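Local coordinates for protein esterase (Capnocytophaga ochracea, PDB 4W9R) that is of unknown function but probably hydrolyses ester bonds, as an alpha/beta-hydrolase-fold protein of the putative esterase family, at residues E260-N264 with V275-D280. Numbering follows the deposited sequence.
Sequences ENKYN and VPILND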
loop_
_atom_site.group_PDB
_atom_site.type_symbol
_atom_site.label_atom_id
_atom_site.label_comp_id
_atom_site.label_asym_id
_atom_site.label_seq_id
_atom_site.Cartn_x
_atom_site.Cartn_y
_atom_site.Cartn_z
ATOM N N GLU B 260 7.391 -18.453 -25.300
ATOM C CA GLU B 260 8.840 -18.343 -25.175
ATOM C C GLU B 260 9.273 -16.888 -25.058
ATOM O O GLU B 260 10.097 -16.544 -24.211
ATOM C CB GLU B 260 9.537 -19.001 -26.367
ATOM C CG GLU B 260 11.048 -19.091 -26.222
ATOM C CD GLU B 260 11.729 -19.587 -27.482
ATOM O OE1 GLU B 260 11.252 -19.255 -28.589
ATOM O OE2 GLU B 260 12.741 -20.310 -27.366
ATOM N N ASN B 261 8.711 -16.039 -25.913
ATOM C CA ASN B 261 9.022 -14.615 -25.897
ATOM C C ASN B 261 8.704 -13.986 -24.546
ATOM O O ASN B 261 9.459 -13.149 -24.051
ATOM C CB ASN B 261 8.261 -13.885 -27.005
ATOM C CG ASN B 261 8.467 -12.385 -26.963
ATOM O OD1 ASN B 261 9.470 -11.870 -27.457
ATOM N ND2 ASN B 261 7.511 -11.673 -26.375
ATOM N N LYS B 262 7.589 -14.403 -23.955
ATOM C CA LYS B 262 7.176 -13.891 -22.654
ATOM C C LYS B 262 8.217 -14.192 -21.583
ATOM O O LYS B 262 8.629 -13.304 -20.841
ATOM C CB LYS B 262 5.825 -14.478 -22.244
ATOM C CG LYS B 262 5.375 -14.067 -20.849
ATOM C CD LYS B 262 4.023 -14.668 -20.501
ATOM C CE LYS B 262 3.627 -14.358 -19.065
ATOM N NZ LYS B 262 3.430 -12.899 -18.832
ATOM N N TYR B 263 8.647 -15.446 -21.513
ATOM C CA TYR B 263 9.605 -15.856 -20.496
ATOM C C TYR B 263 11.017 -15.373 -20.818
ATOM O O TYR B 263 11.846 -15.223 -19.919
ATOM C CB TYR B 263 9.572 -17.375 -20.322
ATOM C CG TYR B 263 8.438 -17.822 -19.428
ATOM C CD1 TYR B 263 7.133 -17.867 -19.900
ATOM C CD2 TYR B 263 8.669 -18.173 -18.104
ATOM C CE1 TYR B 263 6.090 -18.262 -19.082
ATOM C CE2 TYR B 263 7.634 -18.570 -17.279
ATOM C CZ TYR B 263 6.347 -18.614 -17.774
ATOM O OH TYR B 263 5.312 -19.009 -16.956
ATOM N N ASN B 264 11.285 -15.118 -22.094
ATOM C CA ASN B 264 12.539 -14.484 -22.484
ATOM C C ASN B 264 12.550 -13.022 -22.056
ATOM O O ASN B 264 13.561 -12.514 -21.573
ATOM C CB ASN B 264 12.763 -14.593 -23.995
ATOM C CG ASN B 264 13.181 -15.984 -24.422
ATOM O OD1 ASN B 264 13.716 -16.756 -23.627
ATOM N ND2 ASN B 264 12.944 -16.309 -25.688
ATOM N N VAL B 275 10.627 -20.594 -14.025
ATOM C CA VAL B 275 10.100 -21.892 -14.418
ATOM C C VAL B 275 8.662 -21.711 -14.875
ATOM O O VAL B 275 7.851 -21.139 -14.144
ATOM C CB VAL B 275 10.154 -22.910 -13.265
ATOM C CG1 VAL B 275 9.531 -24.231 -13.693
ATOM C CG2 VAL B 275 11.587 -23.114 -12.803
ATOM N N PRO B 276 8.347 -22.174 -16.093
ATOM C CA PRO B 276 7.000 -21.996 -16.645
ATOM C C PRO B 276 5.932 -22.624 -15.760
ATOM O O PRO B 276 6.044 -23.787 -15.371
ATOM C CB PRO B 276 7.077 -22.709 -17.997
ATOM C CG PRO B 276 8.524 -22.679 -18.355
ATOM C CD PRO B 276 9.258 -22.817 -17.055
ATOM N N ILE B 277 4.904 -21.844 -15.446
ATOM C CA ILE B 277 3.813 -22.312 -14.605
ATOM C C ILE B 277 2.792 -23.089 -15.430
ATOM O O ILE B 277 2.586 -22.800 -16.610
ATOM C CB ILE B 277 3.124 -21.145 -13.880
ATOM C CG1 ILE B 277 2.649 -20.097 -14.886
ATOM C CG2 ILE B 277 4.077 -20.517 -12.875
ATOM C CD1 ILE B 277 1.951 -18.915 -14.249
ATOM N N LEU B 278 2.171 -24.083 -14.800
ATOM C CA LEU B 278 1.216 -24.963 -15.467
ATOM C C LEU B 278 0.112 -24.193 -16.190
ATOM O O LEU B 278 -0.349 -24.608 -17.253
ATOM C CB LEU B 278 0.598 -25.928 -14.454
ATOM C CG LEU B 278 -0.226 -27.076 -15.040
ATOM C CD1 LEU B 278 0.636 -27.926 -15.961
ATOM C CD2 LEU B 278 -0.831 -27.920 -13.930
ATOM N N ASN B 279 -0.301 -23.072 -15.609
ATOM C CA ASN B 279 -1.311 -22.214 -16.218
ATOM C C ASN B 279 -0.865 -21.686 -17.579
ATOM O O ASN B 279 -1.626 -21.716 -18.547
ATOM C CB ASN B 279 -1.640 -21.046 -15.284
ATOM C CG ASN B 279 -2.595 -20.047 -15.909
ATOM O OD1 ASN B 279 -3.813 -20.222 -15.864
ATOM N ND2 ASN B 279 -2.045 -18.983 -16.488
ATOM N N ASP B 280 0.376 -21.212 -17.648
ATOM C CA ASP B 280 0.919 -20.655 -18.881
ATOM C C ASP B 280 1.161 -21.734 -19.931
ATOM O O ASP B 280 0.995 -21.496 -21.128
ATOM C CB ASP B 280 2.217 -19.899 -18.595
ATOM C CG ASP B 280 1.978 -18.566 -17.913
ATOM O OD1 ASP B 280 0.834 -18.316 -17.479
ATOM O OD2 ASP B 280 2.937 -17.772 -17.808
#
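The hydroxyl of Tyr263 reaches from helix 255-270 to the start of helix 278-290 and takes part in two hydrogen bonds there. It donates one to Asp280, with OH 2.8 Å from OD2; as acceptor it receives the backbone N-H of Ile277, whose N lies 3.2 Å from the same OH in a nearly straight bond (163°). Tyrosine suits this place because one atom can play both parts at the end of a long, rigid ring. Asp280 OD2 lies at the ring's edge, near its plane, yet the hydroxyl approaches the carboxylate from above, 41° out of its plane, and the two planes are nearly perpendicular. Beside the ring, Pro276, with no N-H to satisfy, makes an apolar contact, its CB 4.2 Å from Tyr263 CZ. A phenylalanine in place of Tyr263 would probably keep this contact but leave Ile277 N and Asp280 OD2 without their shared partner.

Aspartate offers a second acceptor oxygen, which steadies it in turn: Asn279 ND2 meets Asp280 OD1 at 3.1 Å, nearly along the C-O bond, and Ile239 N also bonds to OD1. The same ND2 reaches Ile239 O, tying that loop to both side chains. Lys262, extended until it bends at chi4 (64°), passes its CE 3.7 Å from Asp280 OD2. Lysine is long enough to carry NZ on to the carbonyls of Ile235 and Lys237; NZ stays 5.0 Å from Asp280 OD2, too far for a salt bridge, though its charge may still help to stabilise the carboxylate.

Ile277 occupies the N-cap position, so the tyrosine joins one helix to the very beginning of the next. Tyr303 of helix 294-306 packs against both Tyr263 and Pro276, while the loop at Ile239, between helices 217-232 and 241-248, borders the polar side of this helix-helix junction.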